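Local coordinates for CAS6A (Thermus thermophilus, PDB 4C97), which is a CRISPR-associated Cas6 endonuclease that probably cuts CRISPR RNA precursors as part of antiviral defence, at residues Ala8-Val13 against Arg95-Glu100; His102-Val107 against Tyr235-Ala240. The protein carries 1 engineered substitution. All blocks are in the same frame, centred on the assembly; numbering follows the deposited sequence.

Overall arrangement
Contact 1 pairs the neighbouring strands 6-15 and 91-109 of the N-terminal antiparallel sheet; its centre lies about 15 Å from that of the chain. Contact 2 lies farther inward, about 6 Å from the chain centre, where a turn interrupting the same strand 91-109 meets the edge strand 238-241 of the second sheet. Both are partly buried, yet their chemistry differs. The first relies on backbone hydrogen bonds and aliphatic side chains, the second on a tryptophan held between two arginines beside a sulfate. Their centres are about 11 Å apart, and they touch: Ala-9 N approaches Gly-106 O to 2.7 Å, probably as a hydrogen bond, so strand 6-15 pairs with 91-109 before and after the turn.

Contact 1: residues Ala8-Val13 against Arg95-Glu100; sequences AALVLV and RAVLQE
Val-13 lays its CG2 methyl against CD1 of Leu-98, 3.7 Å away, the two side chains crossing at a slant on the face of the sheet that also carries Val-11 and Ala-96. The strands are antiparallel neighbours in a ferredoxin-like (RRM-type) beta-alpha-beta-beta-alpha-beta fold, as in other Cas6 proteins, with 6-15 as its first strand and 91-109 as its last. In Leu-98, CG stands anti to the carbonyl carbon (chi1 -55°) and CD1 continues in extended fashion, which carries that methyl to Val-13. Val-11 and Leu-98 form a hydrogen-bonded pair: Val-11 N donates to Leu-98 O at 2.9 Å and Leu-98 N to Val-11 O at 2.8 Å. Leu-12 and Val-97 follow as a non-hydrogen-bonded pair on the other face. There Leu-10 CD2 meets Val-97 CG1 at 4.0 Å, and Tyr-79 of helix 68-79 touches both residues; branched aliphatic chains suit this covered side. On the Val-13 face Ala-96 offers just a methyl, with its CB 4.3 Å from Val-13 CB, while its backbone N is buried without a partner. Arg-95, at the exposed end, passes CB close to Val-13 O and sends its guanidinium to a salt bridge with Glu-15, so a long charged chain fits there. Bonding at this end is completed by Val-13 N to Ala-96 O, 2.9 Å, and by Arg-95 N to Val-13 O, 2.8 Å.

Contact 2: residues His102-Val107 against Tyr235-Ala240; sequences HPWAGV and YGRARA. With SO4 (sulfate ion), chain D.
Arg-239 sets its CG between the backbone N and carbonyl carbon (chi1 70°), whereas Arg-237 sets CG anti to the backbone N (chi1 177°), and a bend at chi3 turns NE in each chain. The two NH1 atoms lie over opposite faces of the Trp-104 indole. Each arginine makes a cation-pi contact, one over each face of the ring. Arg-239 CZ lies almost exactly on the normal through the six-membered ring, 4.9 Å from its centroid, with NH1 over the centre. Arg-237 stands nearly upright on the other face, its guanidinium plane turned 85° from the ring, and lowers NH1 toward the rim, 3.2 Å from Trp-104 CE2, while its CG makes a CH-pi contact. An electron-rich indole suits a place between two cations. Its NE1 donates to sulfate O1 at 2.7 Å, and Arg-237 NH1 reaches the same oxygen; Arg-237 NH2 binds O4 at 3.2 Å. Arg-125 also holds this anion, which probably came from the crystallisation liquor; such a cluster could suit an RNA phosphate. Arg-239 NH1 further donates to Pro-103 O at 2.7 Å, approaching from above the carbonyl plane, and a water bridges that oxygen to NH2. Pro-103 fits the second position of the type I turn 102-105, and His-102 ND1 accepts from Trp-104 N at 3.1 Å, bracing the turn. The turn interrupts strand 91-109; Trp-60 of strand 58-65 stacks on Trp-104, strand 121-127 touches it through Arg-125 and Ala-127, and strand 238-241, beside 121-127 in the second sheet, brings in Arg-239, joining the two sheets.

Contact 1: residues Ala8-Val13 against Arg95-Glu100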
# COMPACT_ATOMS: atom_id res chain seq x y z
N ALA A 8 8.59 0.08 -6.10
CA ALA A 8 8.42 -1.33 -6.37
C ALA A 8 7.70 -2.06 -5.25
O ALA A 8 7.75 -1.64 -4.09
CB ALA A 8 9.78 -1.96 -6.58
N ALA A 9 7.01 -3.13 -5.63
CA ALA A 9 6.41 -4.06 -4.68
C ALA A 9 6.84 -5.43 -5.13
O ALA A 9 6.45 -5.91 -6.21
CB ALA A 9 4.89 -3.94 -4.68
N LEU A 10 7.68 -6.06 -4.31
CA LEU A 10 8.13 -7.40 -4.58
C LEU A 10 7.36 -8.40 -3.74
O LEU A 10 7.15 -8.18 -2.53
CB LEU A 10 9.61 -7.51 -4.27
CG LEU A 10 10.56 -6.91 -5.30
CD1 LEU A 10 10.43 -5.41 -5.39
CD2 LEU A 10 12.00 -7.28 -4.93
N VAL A 11 6.95 -9.49 -4.37
CA VAL A 11 6.19 -10.53 -3.71
C VAL A 11 7.05 -11.76 -3.42
O VAL A 11 7.73 -12.28 -4.32
CB VAL A 11 4.97 -10.95 -4.52
CG1 VAL A 11 4.31 -12.20 -3.92
CG2 VAL A 11 3.93 -9.80 -4.58
N LEU A 12 7.03 -12.21 -2.17
CA LEU A 12 7.69 -13.46 -1.78
C LEU A 12 6.64 -14.56 -1.75
O LEU A 12 5.73 -14.55 -0.89
CB LEU A 12 8.32 -13.35 -0.38
CG LEU A 12 9.60 -12.54 -0.22
CD1 LEU A 12 9.52 -11.18 -0.89
CD2 LEU A 12 9.93 -12.39 1.26
N VAL A 13 6.78 -15.49 -2.70
CA VAL A 13 5.91 -16.65 -2.79
C VAL A 13 6.42 -17.66 -1.78
O VAL A 13 7.59 -18.03 -1.81
CB VAL A 13 5.89 -17.24 -4.21
CG1 VAL A 13 5.01 -18.48 -4.27
CG2 VAL A 13 5.40 -16.21 -5.20
N ARG A 95 9.98 -19.51 -2.24
CA ARG A 95 10.05 -20.21 -3.52
C ARG A 95 10.47 -19.29 -4.64
O ARG A 95 11.22 -19.68 -5.53
CB ARG A 95 8.71 -20.82 -3.87
CG ARG A 95 8.67 -21.41 -5.26
CD ARG A 95 7.36 -22.12 -5.48
NE ARG A 95 7.22 -23.20 -4.51
CZ ARG A 95 6.08 -23.55 -3.93
NH1 ARG A 95 4.95 -22.90 -4.21
NH2 ARG A 95 6.07 -24.55 -3.06
N ALA A 96 9.95 -18.07 -4.61
CA ALA A 96 10.24 -17.10 -5.65
C ALA A 96 10.09 -15.70 -5.10
O ALA A 96 9.30 -15.46 -4.20
CB ALA A 96 9.30 -17.32 -6.84
N VAL A 97 10.87 -14.79 -5.66
CA VAL A 97 10.72 -13.38 -5.39
C VAL A 97 10.34 -12.73 -6.71
O VAL A 97 11.12 -12.74 -7.67
CB VAL A 97 12.03 -12.78 -4.85
CG1 VAL A 97 11.88 -11.30 -4.61
CG2 VAL A 97 12.41 -13.49 -3.56
N LEU A 98 9.14 -12.16 -6.75
CA LEU A 98 8.55 -11.66 -7.99
C LEU A 98 8.38 -10.14 -8.02
O LEU A 98 7.92 -9.55 -7.05
CB LEU A 98 7.17 -12.30 -8.18
CG LEU A 98 7.13 -13.83 -8.16
CD1 LEU A 98 5.70 -14.29 -8.32
CD2 LEU A 98 8.02 -14.39 -9.26
N GLN A 99 8.74 -9.54 -9.16
CA GLN A 99 8.45 -8.13 -9.42
C GLN A 99 7.36 -7.98 -10.49
O GLN A 99 6.95 -6.87 -10.83
CB GLN A 99 9.73 -7.42 -9.87
CG GLN A 99 10.28 -7.92 -11.19
CD GLN A 99 11.46 -7.11 -11.66
OE1 GLN A 99 12.33 -6.75 -10.87
NE2 GLN A 99 11.48 -6.79 -12.95
N GLU A 100 6.92 -9.10 -11.03
CA GLU A 100 5.86 -9.16 -12.03
C GLU A 100 5.32 -10.57 -11.96
O GLU A 100 5.92 -11.45 -11.33
CB GLU A 100 6.43 -8.88 -13.43
CG GLU A 100 7.45 -9.90 -13.92
CD GLU A 100 8.04 -9.55 -15.29
OE1 GLU A 100 7.28 -9.16 -16.20
OE2 GLU A 100 9.27 -9.66 -15.44

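Contact 2: residues His102-Val107 against Tyr235-Ala240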
# COMPACT_ATOMS: atom_id res chain seq x y z
N HIS A 102 2.57 -11.58 -10.53
CA HIS A 102 1.71 -11.84 -9.37
C HIS A 102 0.85 -10.58 -9.26
O HIS A 102 1.33 -9.49 -9.53
CB HIS A 102 2.55 -12.04 -8.11
CG HIS A 102 1.74 -12.43 -6.90
ND1 HIS A 102 1.05 -11.52 -6.16
CD2 HIS A 102 1.55 -13.64 -6.32
CE1 HIS A 102 0.43 -12.16 -5.16
NE2 HIS A 102 0.73 -13.43 -5.24
N PRO A 103 -0.43 -10.74 -8.88
CA PRO A 103 -1.31 -9.56 -8.84
C PRO A 103 -0.81 -8.41 -7.96
O PRO A 103 -1.12 -7.26 -8.22
CB PRO A 103 -2.62 -10.13 -8.29
CG PRO A 103 -2.61 -11.55 -8.72
CD PRO A 103 -1.17 -11.98 -8.64
N TRP A 104 -0.04 -8.73 -6.93
CA TRP A 104 0.44 -7.74 -5.98
C TRP A 104 1.91 -7.38 -6.14
O TRP A 104 2.46 -6.69 -5.29
CB TRP A 104 0.12 -8.21 -4.56
CG TRP A 104 -1.36 -8.11 -4.29
CD1 TRP A 104 -2.28 -9.12 -4.36
CD2 TRP A 104 -2.09 -6.93 -3.96
NE1 TRP A 104 -3.54 -8.63 -4.07
CE2 TRP A 104 -3.45 -7.29 -3.81
CE3 TRP A 104 -1.74 -5.60 -3.77
CZ2 TRP A 104 -4.44 -6.37 -3.50
CZ3 TRP A 104 -2.74 -4.68 -3.45
CH2 TRP A 104 -4.06 -5.08 -3.30
N ALA A 105 2.52 -7.82 -7.24
CA ALA A 105 3.90 -7.47 -7.57
C ALA A 105 3.91 -6.39 -8.65
O ALA A 105 3.09 -6.41 -9.56
CB ALA A 105 4.63 -8.68 -8.07
N GLY A 106 4.84 -5.46 -8.58
CA GLY A 106 5.04 -4.53 -9.67
C GLY A 106 6.21 -3.62 -9.44
O GLY A 106 6.66 -3.46 -8.33
N VAL A 107 6.73 -3.05 -10.52
CA VAL A 107 7.78 -2.06 -10.44
C VAL A 107 7.41 -0.97 -11.42
O VAL A 107 6.98 -1.26 -12.54
CB VAL A 107 9.16 -2.62 -10.82
CG1 VAL A 107 10.22 -1.56 -10.59
CG2 VAL A 107 9.47 -3.85 -10.03
N TYR A 235 -1.50 -3.68 7.18
CA TYR A 235 -2.81 -3.03 7.14
C TYR A 235 -2.83 -2.08 5.95
O TYR A 235 -1.78 -1.62 5.45
CB TYR A 235 -3.10 -2.28 8.44
CG TYR A 235 -3.15 -3.22 9.63
CD1 TYR A 235 -4.17 -4.15 9.75
CD2 TYR A 235 -2.17 -3.19 10.61
CE1 TYR A 235 -4.22 -5.01 10.81
CE2 TYR A 235 -2.22 -4.04 11.69
CZ TYR A 235 -3.25 -4.96 11.77
OH TYR A 235 -3.34 -5.84 12.85
N GLY A 236 -4.02 -1.76 5.49
CA GLY A 236 -4.15 -0.75 4.45
C GLY A 236 -3.69 -1.15 3.06
O GLY A 236 -3.44 -0.27 2.22
N ARG A 237 -3.60 -2.45 2.79
CA ARG A 237 -3.20 -2.91 1.48
C ARG A 237 -4.36 -2.61 0.54
O ARG A 237 -5.52 -2.94 0.83
CB ARG A 237 -2.83 -4.39 1.50
CG ARG A 237 -2.46 -4.93 0.14
CD ARG A 237 -1.71 -6.25 0.23
NE ARG A 237 -2.36 -7.30 1.00
CZ ARG A 237 -3.30 -8.12 0.53
NH1 ARG A 237 -3.74 -7.99 -0.71
NH2 ARG A 237 -3.79 -9.08 1.29
N ALA A 238 -4.08 -1.92 -0.55
CA ALA A 238 -5.13 -1.40 -1.40
C ALA A 238 -4.67 -1.30 -2.82
O ALA A 238 -3.48 -1.23 -3.08
CB ALA A 238 -5.57 -0.04 -0.92
N ARG A 239 -5.63 -1.30 -3.73
CA ARG A 239 -5.33 -1.02 -5.13
C ARG A 239 -6.49 -0.37 -5.85
O ARG A 239 -7.65 -0.54 -5.47
CB ARG A 239 -4.94 -2.31 -5.86
CG ARG A 239 -6.08 -3.28 -6.08
CD ARG A 239 -5.59 -4.59 -6.71
NE ARG A 239 -4.81 -4.34 -7.91
CZ ARG A 239 -3.91 -5.18 -8.43
NH1 ARG A 239 -3.66 -6.34 -7.85
NH2 ARG A 239 -3.26 -4.84 -9.53
N ALA A 240 -6.18 0.36 -6.92
CA ALA A 240 -7.22 0.92 -7.75
C ALA A 240 -7.79 -0.12 -8.70
O ALA A 240 -7.07 -1.00 -9.18
CB ALA A 240 -6.70 2.12 -8.54
S SO4 D . -6.24 -10.65 -1.85
O1 SO4 D . -5.62 -9.61 -2.66
O2 SO4 D . -7.55 -10.17 -1.42
O3 SO4 D . -6.40 -11.86 -2.65
O4 SO4 D . -5.48 -10.99 -0.66
O HOH W 1 -1.28 -6.09 -10.89